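Local coordinates for protein rhamnosidase B (Bacillus sp., PDB 2OKX) that hydrolyses terminal, non-reducing alpha-L-rhamnose residues of alpha-L-rhamnosides as a glycoside hydrolase of family 78, at residues N396-N401 with G481-F486; A220-L225 with G311-F316. All blocks are in the same frame, centred on the assembly; numbering follows the deposited sequence.

Contact 1 (N396-N401 with G481-F486)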
ATOM      1  N   ASN A 396     -21.539  -6.859  -4.471  1.00 20.16           N
ATOM      2  CA  ASN A 396     -20.214  -7.347  -4.114  1.00 21.15           C
ATOM      3  C   ASN A 396     -19.400  -7.936  -5.266  1.00 19.89           C
ATOM      4  O   ASN A 396     -19.472  -9.133  -5.558  1.00 20.00           O
ATOM      5  CB  ASN A 396     -20.395  -8.380  -2.992  1.00 21.61           C
ATOM      6  CG  ASN A 396     -19.092  -8.972  -2.515  1.00 24.18           C
ATOM      7  OD1 ASN A 396     -18.008  -8.477  -2.834  1.00 21.31           O
ATOM      8  ND2 ASN A 396     -19.190 -10.040  -1.729  1.00 22.85           N
ATOM      9  N   VAL A 397     -18.600  -7.084  -5.898  1.00 19.69           N
ATOM     10  CA  VAL A 397     -17.783  -7.509  -7.024  1.00 19.39           C
ATOM     11  C   VAL A 397     -16.745  -8.560  -6.646  1.00 18.77           C
ATOM     12  O   VAL A 397     -16.555  -9.527  -7.374  1.00 18.10           O
ATOM     13  CB  VAL A 397     -17.075  -6.305  -7.677  1.00 18.34           C
ATOM     14  CG1 VAL A 397     -16.182  -6.783  -8.829  1.00 15.44           C
ATOM     15  CG2 VAL A 397     -18.120  -5.316  -8.195  1.00 18.00           C
ATOM     16  N   PHE A 398     -16.079  -8.377  -5.509  1.00 19.69           N
ATOM     17  CA  PHE A 398     -15.059  -9.330  -5.076  1.00 20.28           C
ATOM     18  C   PHE A 398     -15.636 -10.731  -4.877  1.00 19.66           C
ATOM     19  O   PHE A 398     -15.155 -11.703  -5.461  1.00 19.60           O
ATOM     20  CB  PHE A 398     -14.398  -8.847  -3.778  1.00 19.33           C
ATOM     21  CG  PHE A 398     -13.254  -9.713  -3.318  1.00 19.82           C
ATOM     22  CD1 PHE A 398     -12.011  -9.646  -3.945  1.00 20.56           C
ATOM     23  CD2 PHE A 398     -13.422 -10.600  -2.259  1.00 19.82           C
ATOM     24  CE1 PHE A 398     -10.949 -10.452  -3.522  1.00 19.70           C
ATOM     25  CE2 PHE A 398     -12.369 -11.413  -1.827  1.00 21.55           C
ATOM     26  CZ  PHE A 398     -11.128 -11.337  -2.461  1.00 20.24           C
ATOM     27  N   GLY A 399     -16.673 -10.834  -4.049  1.00 21.07           N
ATOM     28  CA  GLY A 399     -17.277 -12.129  -3.791  1.00 17.67           C
ATOM     29  C   GLY A 399     -17.799 -12.786  -5.049  1.00 18.97           C
ATOM     30  O   GLY A 399     -17.742 -14.008  -5.189  1.00 19.38           O
ATOM     31  N   SER A 400     -18.310 -11.969  -5.967  1.00 19.69           N
ATOM     32  CA  SER A 400     -18.854 -12.452  -7.230  1.00 20.30           C
ATOM     33  C   SER A 400     -17.755 -12.964  -8.163  1.00 22.29           C
ATOM     34  O   SER A 400     -18.034 -13.680  -9.127  1.00 22.62           O
ATOM     35  CB  SER A 400     -19.641 -11.336  -7.925  1.00 22.23           C
ATOM     36  OG  SER A 400     -20.743 -10.909  -7.138  1.00 22.69           O
ATOM     37  N   ASN A 401     -16.508 -12.588  -7.885  1.00 20.61           N
ATOM     38  CA  ASN A 401     -15.380 -13.041  -8.696  1.00 19.47           C
ATOM     39  C   ASN A 401     -14.678 -14.236  -8.064  1.00 19.05           C
ATOM     40  O   ASN A 401     -14.222 -15.139  -8.768  1.00 19.54           O
ATOM     41  CB  ASN A 401     -14.381 -11.897  -8.912  1.00 19.13           C
ATOM     42  CG  ASN A 401     -14.621 -11.165 -10.213  1.00 18.04           C
ATOM     43  OD1 ASN A 401     -14.310 -11.677 -11.291  1.00 19.66           O
ATOM     44  ND2 ASN A 401     -15.191  -9.968 -10.126  1.00 18.97           N
ATOM     45  N   GLY A 481      -8.499  -9.903   1.319  1.00 18.10           N
ATOM     46  CA  GLY A 481      -8.162  -8.802   2.204  1.00 19.05           C
ATOM     47  C   GLY A 481      -8.181  -7.471   1.472  1.00 19.56           C
ATOM     48  O   GLY A 481      -7.961  -6.411   2.071  1.00 20.04           O
ATOM     49  N   LEU A 482      -8.455  -7.526   0.173  1.00 19.40           N
ATOM     50  CA  LEU A 482      -8.491  -6.324  -0.652  1.00 19.22           C
ATOM     51  C   LEU A 482      -9.612  -6.357  -1.681  1.00 19.98           C
ATOM     52  O   LEU A 482      -9.541  -7.100  -2.660  1.00 20.63           O
ATOM     53  CB  LEU A 482      -7.158  -6.153  -1.388  1.00 16.84           C
ATOM     54  CG  LEU A 482      -7.070  -5.015  -2.407  1.00 18.35           C
ATOM     55  CD1 LEU A 482      -7.012  -3.675  -1.671  1.00 18.00           C
ATOM     56  CD2 LEU A 482      -5.831  -5.199  -3.279  1.00 17.05           C
ATOM     57  N   ASP A 483     -10.651  -5.562  -1.452  1.00 20.08           N
ATOM     58  CA  ASP A 483     -11.750  -5.483  -2.408  1.00 20.31           C
ATOM     59  C   ASP A 483     -11.272  -4.502  -3.474  1.00 18.70           C
ATOM     60  O   ASP A 483     -11.655  -3.332  -3.482  1.00 18.75           O
ATOM     61  CB  ASP A 483     -13.013  -4.959  -1.727  1.00 20.98           C
ATOM     62  CG  ASP A 483     -13.800  -6.056  -1.043  1.00 22.05           C
ATOM     63  OD1 ASP A 483     -13.297  -6.638  -0.058  1.00 22.09           O
ATOM     64  OD2 ASP A 483     -14.927  -6.338  -1.504  1.00 21.48           O
ATOM     65  N   ASN A 484     -10.412  -5.000  -4.358  1.00 19.02           N
ATOM     66  CA  ASN A 484      -9.803  -4.213  -5.434  1.00 18.63           C
ATOM     67  C   ASN A 484     -10.808  -4.082  -6.570  1.00 18.99           C
ATOM     68  O   ASN A 484     -10.548  -4.498  -7.703  1.00 18.00           O
ATOM     69  CB  ASN A 484      -8.553  -4.951  -5.916  1.00 18.73           C
ATOM     70  CG  ASN A 484      -7.435  -4.016  -6.288  1.00 18.12           C
ATOM     71  OD1 ASN A 484      -7.382  -2.881  -5.821  1.00 17.78           O
ATOM     72  ND2 ASN A 484      -6.513  -4.499  -7.116  1.00 17.65           N
ATOM     73  N   THR A 485     -11.940  -3.455  -6.271  1.00 19.23           N
ATOM     74  CA  THR A 485     -13.023  -3.378  -7.235  1.00 19.44           C
ATOM     75  C   THR A 485     -13.871  -2.111  -7.245  1.00 19.55           C
ATOM     76  O   THR A 485     -13.722  -1.217  -6.420  1.00 19.61           O
ATOM     77  CB  THR A 485     -14.023  -4.498  -6.943  1.00 21.13           C
ATOM     78  OG1 THR A 485     -14.649  -4.222  -5.682  1.00 20.14           O
ATOM     79  CG2 THR A 485     -13.330  -5.849  -6.836  1.00 20.41           C
ATOM     80  N   PHE A 486     -14.781  -2.085  -8.215  1.00 21.55           N
ATOM     81  CA  PHE A 486     -15.782  -1.042  -8.343  1.00 21.85           C
ATOM     82  C   PHE A 486     -16.883  -1.596  -9.236  1.00 22.29           C
ATOM     83  O   PHE A 486     -16.653  -2.505 -10.041  1.00 21.29           O
ATOM     84  CB  PHE A 486     -15.209   0.289  -8.885  1.00 22.81           C
ATOM     85  CG  PHE A 486     -14.981   0.336 -10.379  1.00 24.83           C
ATOM     86  CD1 PHE A 486     -13.705   0.579 -10.881  1.00 23.43           C
ATOM     87  CD2 PHE A 486     -16.041   0.219 -11.279  1.00 24.70           C
ATOM     88  CE1 PHE A 486     -13.487   0.709 -12.253  1.00 22.20           C
ATOM     89  CE2 PHE A 486     -15.830   0.348 -12.654  1.00 23.25           C
ATOM     90  CZ  PHE A 486     -14.552   0.593 -13.139  1.00 23.70           C
TER
HETATM   91  O   HOH W   1     -16.010  -5.749  -3.904  1.00 19.01           O
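Val397 and Thr485 meet where the first turn of helix 397-402, N-capped by Asn396, packs against the start of strand 485-489 in the concanavalin-like region. This is the tight part of the contact. The two branched side chains slide past each other in opposite directions, with CG1 of Val397 3.6 Å from CG2 of Thr485. The other valine methyl, CG2, rests on the carbonyl O of Phe486. Two beta-branched residues suit this place because both put carbon close to the backbone.

The neighbouring part is polar and looser, and no direct hydrogen bond joins the segments. A water takes that role: it accepts from Phe398 N, an amide of the first helical turn, gives a hydrogen to Asp483 OD2 at 2.7 Å, and bonds Thr485 OG1. In Thr485, OG1 sits between the backbone N and the carbonyl carbon (chi1 67°); this turns the hydroxyl to the water, while CG2, anti to the carbonyl carbon, faces the valine. Asp483 is the centre of an inverse gamma turn. Its OD2 also touches CB of Phe398 at 3.4 Å, while OD1 accepts from His315 NE2. The nearby N-terminal end of the helix would probably favour the negative charge of Asp483.

Asn396 serves two partners: OD1 caps the helix, and ND2 donates to His315 ND1. An alanine here would probably leave Gly399 N without its cap and His315 ND1 without its donor. Gly399 suits its place in this first turn, since a CB on it would run into ND2 of Asn396. The capping bond itself is nearly straight at its hydrogen (172°), with Gly399 N 3.0 Å from Asn396 OD1 and standing above the plane of the amide carbonyl.

Contact 2 (A220-L225 with G311-F316)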
ATOM      1  N   ALA A 220     -24.551 -12.414  -2.636  1.00 23.83           N
ATOM      2  CA  ALA A 220     -23.153 -12.112  -2.317  1.00 22.11           C
ATOM      3  C   ALA A 220     -23.131 -10.762  -1.621  1.00 22.39           C
ATOM      4  O   ALA A 220     -23.583  -9.762  -2.177  1.00 23.28           O
ATOM      5  CB  ALA A 220     -22.306 -12.068  -3.588  1.00 21.12           C
ATOM      6  N   ALA A 221     -22.608 -10.727  -0.401  1.00 21.21           N
ATOM      7  CA  ALA A 221     -22.585  -9.486   0.350  1.00 21.27           C
ATOM      8  C   ALA A 221     -21.246  -9.201   1.008  1.00 21.11           C
ATOM      9  O   ALA A 221     -20.517 -10.116   1.393  1.00 20.68           O
ATOM     10  CB  ALA A 221     -23.691  -9.509   1.411  1.00 21.72           C
ATOM     11  N   ALA A 222     -20.938  -7.914   1.121  1.00 20.14           N
ATOM     12  CA  ALA A 222     -19.711  -7.461   1.754  1.00 22.84           C
ATOM     13  C   ALA A 222     -20.141  -6.783   3.051  1.00 23.82           C
ATOM     14  O   ALA A 222     -20.958  -5.853   3.039  1.00 25.01           O
ATOM     15  CB  ALA A 222     -18.976  -6.474   0.841  1.00 18.73           C
ATOM     16  N   LEU A 223     -19.599  -7.261   4.167  1.00 23.46           N
ATOM     17  CA  LEU A 223     -19.943  -6.727   5.480  1.00 23.96           C
ATOM     18  C   LEU A 223     -18.753  -6.126   6.208  1.00 23.38           C
ATOM     19  O   LEU A 223     -17.672  -6.708   6.222  1.00 23.14           O
ATOM     20  CB  LEU A 223     -20.523  -7.834   6.369  1.00 23.98           C
ATOM     21  CG  LEU A 223     -21.053  -9.138   5.766  1.00 26.56           C
ATOM     22  CD1 LEU A 223     -21.520 -10.045   6.902  1.00 24.55           C
ATOM     23  CD2 LEU A 223     -22.184  -8.868   4.800  1.00 25.45           C
ATOM     24  N   ASP A 224     -18.953  -4.961   6.815  1.00 23.15           N
ATOM     25  CA  ASP A 224     -17.890  -4.336   7.586  1.00 24.22           C
ATOM     26  C   ASP A 224     -18.181  -4.711   9.038  1.00 24.51           C
ATOM     27  O   ASP A 224     -18.786  -3.946   9.793  1.00 24.69           O
ATOM     28  CB  ASP A 224     -17.904  -2.821   7.404  1.00 24.44           C
ATOM     29  CG  ASP A 224     -16.684  -2.155   8.007  1.00 24.47           C
ATOM     30  OD1 ASP A 224     -16.358  -1.022   7.593  1.00 26.18           O
ATOM     31  OD2 ASP A 224     -16.054  -2.759   8.900  1.00 23.53           O
ATOM     32  N   LEU A 225     -17.764  -5.918   9.404  1.00 23.62           N
ATOM     33  CA  LEU A 225     -17.976  -6.439  10.746  1.00 23.95           C
ATOM     34  C   LEU A 225     -17.231  -5.649  11.814  1.00 24.39           C
ATOM     35  O   LEU A 225     -17.688  -5.555  12.951  1.00 23.34           O
ATOM     36  CB  LEU A 225     -17.566  -7.912  10.798  1.00 23.45           C
ATOM     37  CG  LEU A 225     -18.411  -8.861   9.945  1.00 24.45           C
ATOM     38  CD1 LEU A 225     -17.840 -10.273  10.006  1.00 23.10           C
ATOM     39  CD2 LEU A 225     -19.852  -8.843  10.437  1.00 27.14           C
ATOM     40  N   GLY A 311      -9.667  -4.494   9.830  1.00 20.94           N
ATOM     41  CA  GLY A 311     -10.516  -3.681   8.984  1.00 21.55           C
ATOM     42  C   GLY A 311     -10.615  -4.287   7.597  1.00 23.27           C
ATOM     43  O   GLY A 311      -9.850  -5.190   7.246  1.00 22.42           O
ATOM     44  N   GLY A 312     -11.552  -3.788   6.800  1.00 23.13           N
ATOM     45  CA  GLY A 312     -11.735  -4.334   5.467  1.00 24.06           C
ATOM     46  C   GLY A 312     -13.026  -5.127   5.443  1.00 23.92           C
ATOM     47  O   GLY A 312     -13.611  -5.394   6.492  1.00 24.97           O
ATOM     48  N   SER A 313     -13.468  -5.521   4.257  1.00 23.60           N
ATOM     49  CA  SER A 313     -14.715  -6.260   4.123  1.00 24.09           C
ATOM     50  C   SER A 313     -14.630  -7.754   4.411  1.00 23.97           C
ATOM     51  O   SER A 313     -13.633  -8.407   4.100  1.00 23.95           O
ATOM     52  CB  SER A 313     -15.282  -6.067   2.711  1.00 22.18           C
ATOM     53  OG  SER A 313     -15.537  -4.701   2.448  1.00 22.60           O
ATOM     54  N   SER A 314     -15.690  -8.274   5.024  1.00 23.67           N
ATOM     55  CA  SER A 314     -15.825  -9.700   5.308  1.00 23.29           C
ATOM     56  C   SER A 314     -16.873 -10.110   4.274  1.00 23.38           C
ATOM     57  O   SER A 314     -17.772  -9.326   3.967  1.00 24.18           O
ATOM     58  CB  SER A 314     -16.343  -9.925   6.733  1.00 24.82           C
ATOM     59  OG  SER A 314     -15.389  -9.482   7.691  1.00 27.80           O
ATOM     60  N   HIS A 315     -16.756 -11.315   3.727  1.00 22.28           N
ATOM     61  CA  HIS A 315     -17.674 -11.757   2.685  1.00 22.79           C
ATOM     62  C   HIS A 315     -18.550 -12.950   3.026  1.00 22.95           C
ATOM     63  O   HIS A 315     -18.113 -13.891   3.681  1.00 22.44           O
ATOM     64  CB  HIS A 315     -16.872 -12.041   1.415  1.00 23.21           C
ATOM     65  CG  HIS A 315     -16.252 -10.815   0.824  1.00 23.85           C
ATOM     66  ND1 HIS A 315     -16.893 -10.041  -0.118  1.00 22.90           N
ATOM     67  CD2 HIS A 315     -15.093 -10.178   1.109  1.00 23.24           C
ATOM     68  CE1 HIS A 315     -16.157  -8.977  -0.385  1.00 23.70           C
ATOM     69  NE2 HIS A 315     -15.061  -9.035   0.347  1.00 23.99           N
ATOM     70  N   PHE A 316     -19.791 -12.897   2.547  1.00 23.95           N
ATOM     71  CA  PHE A 316     -20.780 -13.947   2.778  1.00 23.97           C
ATOM     72  C   PHE A 316     -21.585 -14.144   1.493  1.00 24.01           C
ATOM     73  O   PHE A 316     -22.083 -13.176   0.918  1.00 24.69           O
ATOM     74  CB  PHE A 316     -21.725 -13.518   3.903  1.00 26.10           C
ATOM     75  CG  PHE A 316     -22.718 -14.574   4.306  1.00 26.47           C
ATOM     76  CD1 PHE A 316     -23.967 -14.214   4.802  1.00 27.78           C
ATOM     77  CD2 PHE A 316     -22.394 -15.925   4.223  1.00 25.25           C
ATOM     78  CE1 PHE A 316     -24.879 -15.187   5.215  1.00 26.69           C
ATOM     79  CE2 PHE A 316     -23.298 -16.903   4.632  1.00 27.44           C
ATOM     80  CZ  PHE A 316     -24.542 -16.531   5.129  1.00 27.28           C
TER
HETATM   81  O   HOH W   2     -13.458  -2.306   8.443  1.00 24.42           O
HETATM   82  O   HOH W   3     -14.985  -6.965   8.553  1.00 26.34           O
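The imidazole of His315 comes obliquely to strand 219-223, its CE1 4.0 Å from CB of Ala222 and its ND1 near the carbonyl O of Ala221. ND1 is hydrogen-bonded to Asn396 and NE2 to Asp483, and the ring of Phe398 meets the imidazole with the planes at about 45°. The other flat group, the phenyl of Phe316, leaves from the opposite face of the sheet and leads away from the partner strand to meet the ring of Phe262, their planes about 20° apart; a glycerol, probably from the crystallisation liquor, lies near it. Small Ala222 leaves room for the imidazole.

Between the two faces runs an antiparallel ladder, part of a sheet of the rhamnosidase D2 region. Ala221 with Phe316 and Leu223 with Ser314 are hydrogen-bonded pairs, flanking the non-hydrogen-bonded pair Ala222 and His315. Leu223 N reaches Ser314 O at 2.8 Å in a virtually straight bond (179°), and Ser314 N returns one to Leu223 O.

Past the ladder the two segments part and water joins them. Gly311 and Gly312 have backbone angles that call for glycine. One water accepts from Gly312 N and donates to Asp224 OD2 at 2.7 Å; that carboxylate also caps Asn227 N and forms a salt bridge with Arg20. A second water accepts from Ser314 OG and donates to Gly312 O. CD1 of Leu225 lies 3.5 Å from that same OG, which in turn accepts from Arg267 NE, so a serine's donor and acceptor are both used beside an apolar branch.

Strand 219-223 lies between 314-320 and the short strand 392-393, and 314-320 has 256-262 on its other flank. Asp224 starts helix 225-229, where Leu225 packs on Tyr242 and Val246 of strand 240-252 and on Ile305 of strand 297-309.

From the N terminus, the chain first passes through 220-225, then through helix 225-229 and the strands up to 297-309, and comes back as 311-316, so contact 2 closes a loop of 85 residues within the D2 region. It then runs on to strand 392-393, which joins the same sheet, and enters 396-401. Contact 1 closes a second loop, of 79 residues, at 481-486. The two loops follow in series and neither nest nor cross. Their centres are about 10 Å apart, and the histidine of contact 2 reaches both segments of contact 1, tying the D2 sheet to the concanavalin-like region.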